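PDB 3IJ3: cytosol aminopeptidase, which probably acts as a manganese-dependent metalloaminopeptidase of the M17 family, removing residues from the N-terminal ends of peptides. Local coordinates for residues A[202-212]-A[230-238]. Residues are numbered along the deposited sequence; the frame is centred on the assembly and turned at random.
With SO4 (sulfate ion), chain G.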
loop_
_atom_site.group_PDB
_atom_site.type_symbol
_atom_site.label_atom_id
_atom_site.label_comp_id
_atom_site.label_asym_id
_atom_site.label_seq_id
_atom_site.Cartn_x
_atom_site.Cartn_y
_atom_site.Cartn_z
ATOM N N ALA A 202 -12.874 -49.767 -1.384
ATOM C CA ALA A 202 -11.497 -49.321 -1.107
ATOM C C ALA A 202 -11.426 -49.152 0.410
ATOM O O ALA A 202 -12.472 -49.021 1.058
ATOM C CB ALA A 202 -11.188 -48.000 -1.781
ATOM N N LYS A 203 -10.224 -49.212 0.984
ATOM C CA LYS A 203 -10.044 -49.059 2.424
ATOM C C LYS A 203 -9.581 -47.628 2.703
ATOM O O LYS A 203 -8.823 -47.062 1.914
ATOM C CB LYS A 203 -9.004 -50.074 2.997
ATOM C CG LYS A 203 -7.557 -49.809 2.580
ATOM C CD LYS A 203 -6.412 -50.427 3.493
ATOM C CE LYS A 203 -5.957 -51.796 3.126
ATOM N NZ LYS A 203 -4.729 -52.141 3.928
ATOM N N VAL A 204 -10.062 -47.049 3.790
ATOM C CA VAL A 204 -9.683 -45.698 4.178
ATOM C C VAL A 204 -9.293 -45.653 5.646
ATOM O O VAL A 204 -10.019 -46.161 6.521
ATOM C CB VAL A 204 -10.829 -44.691 3.959
ATOM C CG1 VAL A 204 -10.371 -43.261 4.322
ATOM C CG2 VAL A 204 -11.324 -44.739 2.516
ATOM N N LYS A 205 -8.149 -45.024 5.900
ATOM C CA LYS A 205 -7.615 -44.803 7.223
ATOM C C LYS A 205 -7.562 -43.280 7.401
ATOM O O LYS A 205 -7.145 -42.585 6.496
ATOM C CB LYS A 205 -6.176 -45.390 7.291
ATOM C CG LYS A 205 -5.395 -44.999 8.510
ATOM C CD LYS A 205 -4.107 -45.802 8.653
ATOM C CE LYS A 205 -3.102 -45.549 7.584
ATOM N NZ LYS A 205 -1.858 -46.309 7.911
ATOM N N ILE A 206 -7.989 -42.787 8.558
ATOM C CA ILE A 206 -7.922 -41.364 8.888
ATOM C C ILE A 206 -6.964 -41.225 10.063
ATOM O O ILE A 206 -7.181 -41.835 11.127
ATOM C CB ILE A 206 -9.284 -40.819 9.306
ATOM C CG1 ILE A 206 -10.348 -41.096 8.234
ATOM C CG2 ILE A 206 -9.188 -39.317 9.653
ATOM C CD1 ILE A 206 -10.075 -40.472 6.899
ATOM N N ILE A 207 -5.898 -40.458 9.846
ATOM C CA ILE A 207 -4.898 -40.201 10.867
ATOM C C ILE A 207 -5.241 -38.825 11.458
ATOM O O ILE A 207 -5.256 -37.819 10.755
ATOM C CB ILE A 207 -3.464 -40.248 10.318
ATOM C CG1 ILE A 207 -3.210 -41.611 9.652
ATOM C CG2 ILE A 207 -2.435 -39.972 11.462
ATOM C CD1 ILE A 207 -1.761 -41.803 9.139
ATOM N N GLU A 208 -5.554 -38.811 12.759
ATOM C CA GLU A 208 -5.979 -37.582 13.494
ATOM C C GLU A 208 -5.246 -37.325 14.809
ATOM O O GLU A 208 -4.391 -38.104 15.231
ATOM C CB GLU A 208 -7.455 -37.733 13.922
ATOM C CG GLU A 208 -8.481 -37.985 12.836
ATOM C CD GLU A 208 -9.870 -38.268 13.419
ATOM O OE1 GLU A 208 -10.341 -37.519 14.326
ATOM O OE2 GLU A 208 -10.501 -39.240 12.962
ATOM N N SER A 209 -5.591 -36.194 15.439
ATOM C CA SER A 209 -5.174 -35.878 16.793
ATOM C C SER A 209 -3.775 -36.265 17.194
ATOM O O SER A 209 -2.833 -35.873 16.518
ATOM C CB SER A 209 -6.220 -36.456 17.759
ATOM O OG SER A 209 -7.505 -35.957 17.454
ATOM N N LYS A 210 -3.610 -37.057 18.256
ATOM C CA LYS A 210 -2.283 -37.374 18.763
ATOM C C LYS A 210 -1.408 -38.181 17.849
ATOM O O LYS A 210 -0.202 -37.975 17.811
ATOM C CB LYS A 210 -2.363 -38.043 20.154
ATOM C CG LYS A 210 -2.970 -37.127 21.230
ATOM C CD LYS A 210 -2.112 -35.862 21.445
ATOM C CE LYS A 210 -2.804 -34.802 22.304
ATOM N NZ LYS A 210 -2.011 -33.522 22.310
ATOM N N ASP A 211 -1.983 -39.092 17.079
ATOM C CA ASP A 211 -1.137 -39.876 16.197
ATOM C C ASP A 211 -0.629 -38.964 15.073
ATOM O O ASP A 211 0.484 -39.115 14.621
ATOM C CB ASP A 211 -1.860 -41.121 15.618
ATOM C CG ASP A 211 -0.885 -42.215 15.243
ATOM O OD1 ASP A 211 0.022 -42.507 16.077
ATOM O OD2 ASP A 211 -1.025 -42.795 14.157
ATOM N N LEU A 212 -1.458 -38.024 14.625
ATOM C CA LEU A 212 -1.053 -37.099 13.585
ATOM C C LEU A 212 0.072 -36.187 14.137
ATOM O O LEU A 212 1.094 -35.955 13.507
ATOM C CB LEU A 212 -2.222 -36.214 13.160
ATOM C CG LEU A 212 -1.899 -35.347 11.940
ATOM C CD1 LEU A 212 -2.073 -36.206 10.622
ATOM C CD2 LEU A 212 -2.758 -34.108 11.928
ATOM N N PRO A 230 -6.825 -30.855 12.188
ATOM C CA PRO A 230 -6.215 -31.428 10.993
ATOM C C PRO A 230 -6.212 -32.946 10.992
ATOM O O PRO A 230 -6.266 -33.583 12.053
ATOM C CB PRO A 230 -4.793 -30.893 11.063
ATOM C CG PRO A 230 -4.499 -30.819 12.518
ATOM C CD PRO A 230 -5.806 -30.336 13.118
ATOM N N LEU A 231 -6.102 -33.510 9.798
ATOM C CA LEU A 231 -6.045 -34.965 9.643
ATOM C C LEU A 231 -5.378 -35.345 8.336
ATOM O O LEU A 231 -5.122 -34.489 7.487
ATOM C CB LEU A 231 -7.441 -35.546 9.771
ATOM C CG LEU A 231 -8.527 -35.034 8.843
ATOM C CD1 LEU A 231 -8.429 -35.826 7.552
ATOM C CD2 LEU A 231 -9.938 -35.171 9.378
ATOM N N LEU A 232 -5.043 -36.625 8.222
ATOM C CA LEU A 232 -4.494 -37.181 7.003
ATOM C C LEU A 232 -5.411 -38.312 6.573
ATOM O O LEU A 232 -5.736 -39.199 7.366
ATOM C CB LEU A 232 -3.075 -37.706 7.201
ATOM C CG LEU A 232 -2.443 -38.441 6.017
ATOM C CD1 LEU A 232 -2.232 -37.511 4.807
ATOM C CD2 LEU A 232 -1.143 -39.071 6.446
ATOM N N ILE A 233 -5.877 -38.233 5.340
ATOM C CA ILE A 233 -6.725 -39.272 4.732
ATOM C C ILE A 233 -5.811 -40.181 3.893
ATOM O O ILE A 233 -5.070 -39.677 3.057
ATOM C CB ILE A 233 -7.770 -38.623 3.803
ATOM C CG1 ILE A 233 -8.624 -37.635 4.581
ATOM C CG2 ILE A 233 -8.667 -39.701 3.120
ATOM C CD1 ILE A 233 -9.287 -36.576 3.689
ATOM N N ASP A 234 -5.936 -41.503 4.066
ATOM C CA ASP A 234 -5.093 -42.507 3.387
ATOM C C ASP A 234 -5.985 -43.626 2.861
ATOM O O ASP A 234 -6.493 -44.430 3.640
ATOM C CB ASP A 234 -4.065 -43.029 4.402
ATOM C CG ASP A 234 -2.997 -43.971 3.802
ATOM O OD1 ASP A 234 -3.030 -44.279 2.607
ATOM O OD2 ASP A 234 -2.083 -44.396 4.581
ATOM N N LEU A 235 -6.240 -43.610 1.558
ATOM C CA LEU A 235 -7.077 -44.607 0.893
ATOM C C LEU A 235 -6.243 -45.568 0.071
ATOM O O LEU A 235 -5.269 -45.154 -0.586
ATOM C CB LEU A 235 -8.128 -43.917 -0.001
ATOM C CG LEU A 235 -9.001 -44.769 -0.961
ATOM C CD1 LEU A 235 -10.284 -44.033 -1.362
ATOM C CD2 LEU A 235 -8.219 -45.172 -2.236
ATOM N N LYS A 236 -6.619 -46.854 0.090
ATOM C CA LYS A 236 -5.951 -47.869 -0.715
ATOM C C LYS A 236 -6.965 -48.742 -1.450
ATOM O O LYS A 236 -8.029 -49.058 -0.928
ATOM C CB LYS A 236 -5.012 -48.758 0.107
ATOM C CG LYS A 236 -3.778 -48.023 0.570
ATOM C CD LYS A 236 -2.787 -48.898 1.317
ATOM C CE LYS A 236 -1.448 -48.154 1.449
ATOM N NZ LYS A 236 -0.384 -48.968 2.112
ATOM N N TRP A 237 -6.590 -49.143 -2.656
ATOM C CA TRP A 237 -7.425 -49.998 -3.498
ATOM C C TRP A 237 -6.586 -50.764 -4.488
ATOM O O TRP A 237 -5.543 -50.300 -4.917
ATOM C CB TRP A 237 -8.425 -49.119 -4.275
ATOM C CG TRP A 237 -9.233 -49.781 -5.351
ATOM C CD1 TRP A 237 -10.493 -50.244 -5.235
ATOM C CD2 TRP A 237 -8.839 -50.014 -6.718
ATOM N NE1 TRP A 237 -10.926 -50.771 -6.433
ATOM C CE2 TRP A 237 -9.934 -50.626 -7.365
ATOM C CE3 TRP A 237 -7.685 -49.739 -7.462
ATOM C CZ2 TRP A 237 -9.899 -50.997 -8.721
ATOM C CZ3 TRP A 237 -7.641 -50.113 -8.797
ATOM C CH2 TRP A 237 -8.745 -50.729 -9.419
ATOM N N GLY A 238 -7.047 -51.958 -4.849
ATOM C CA GLY A 238 -6.398 -52.704 -5.898
ATOM C C GLY A 238 -5.569 -53.883 -5.464
ATOM O O GLY A 238 -5.312 -54.079 -4.274
HETATM S S SO4 G . -0.770 -52.299 2.550
HETATM O O1 SO4 G . -2.114 -52.116 3.089
HETATM O O2 SO4 G . -0.589 -53.690 2.146
HETATM O O3 SO4 G . -0.595 -51.450 1.384
HETATM O O4 SO4 G . 0.231 -51.968 3.558
HETATM O O HOH W 1 -0.475 -43.522 6.607
HETATM O O HOH W 2 -4.558 -33.447 14.741
HETATM O O HOH W 3 -6.992 -33.931 14.463
#
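The indole of W237 meets A202 at its edge, where the methyl CB lies near the ring plane and 3.9 Å from W237 CB; I287 and M288 of helix 275-289 also touch the W237 side chain. At the carboxylate of D234, another flat group, K205 CE comes to 3.4 Å from D234 OD2, off the carboxylate plane. A202 just precedes an antiparallel strand pair in the mixed sheet of the catalytic domain, in which 203-208 lies alongside 231-237 and the latter pairs in turn with 295-305. The outer strand is held by six backbone hydrogen bonds, two each in the pairs K203–K236, K205–D234 and I207–L232; the straightest, I207 N to L232 O, reaches 174° at the hydrogen.

V204, I206, I233 and L235 pack on the face covered by helix 186-200. With CG1 beside its backbone N (chi1 -55°), I206 bends at chi2 to bring CD1 to 3.9 Å from I233 CG1, the two side chains running alongside one another. On the reverse face I207 CD1 meets L232 CD2, and F216 touches both residues. Where the chain turns into the helix after the outer strand, L212 reaches back, setting CD1 over L232 CB and CD2 against the ring of P230.

Charges line the same face as I207. D234 OD2 makes its main salt bridge with R297, that to K205 NZ being long at 3.8 Å; a water donates to OD2 and accepts only a weak bond from the lysine. K203 and K236 run side by side toward one sulfate, probably from the crystallisation liquor, which R295 also binds and which would offset their like charges. K236 NZ, also paired with E349, donates to sulfate O3 at 2.6 Å, while K203, its chain bent at chi3 (90°), places NZ 2.7 Å from sulfate O1.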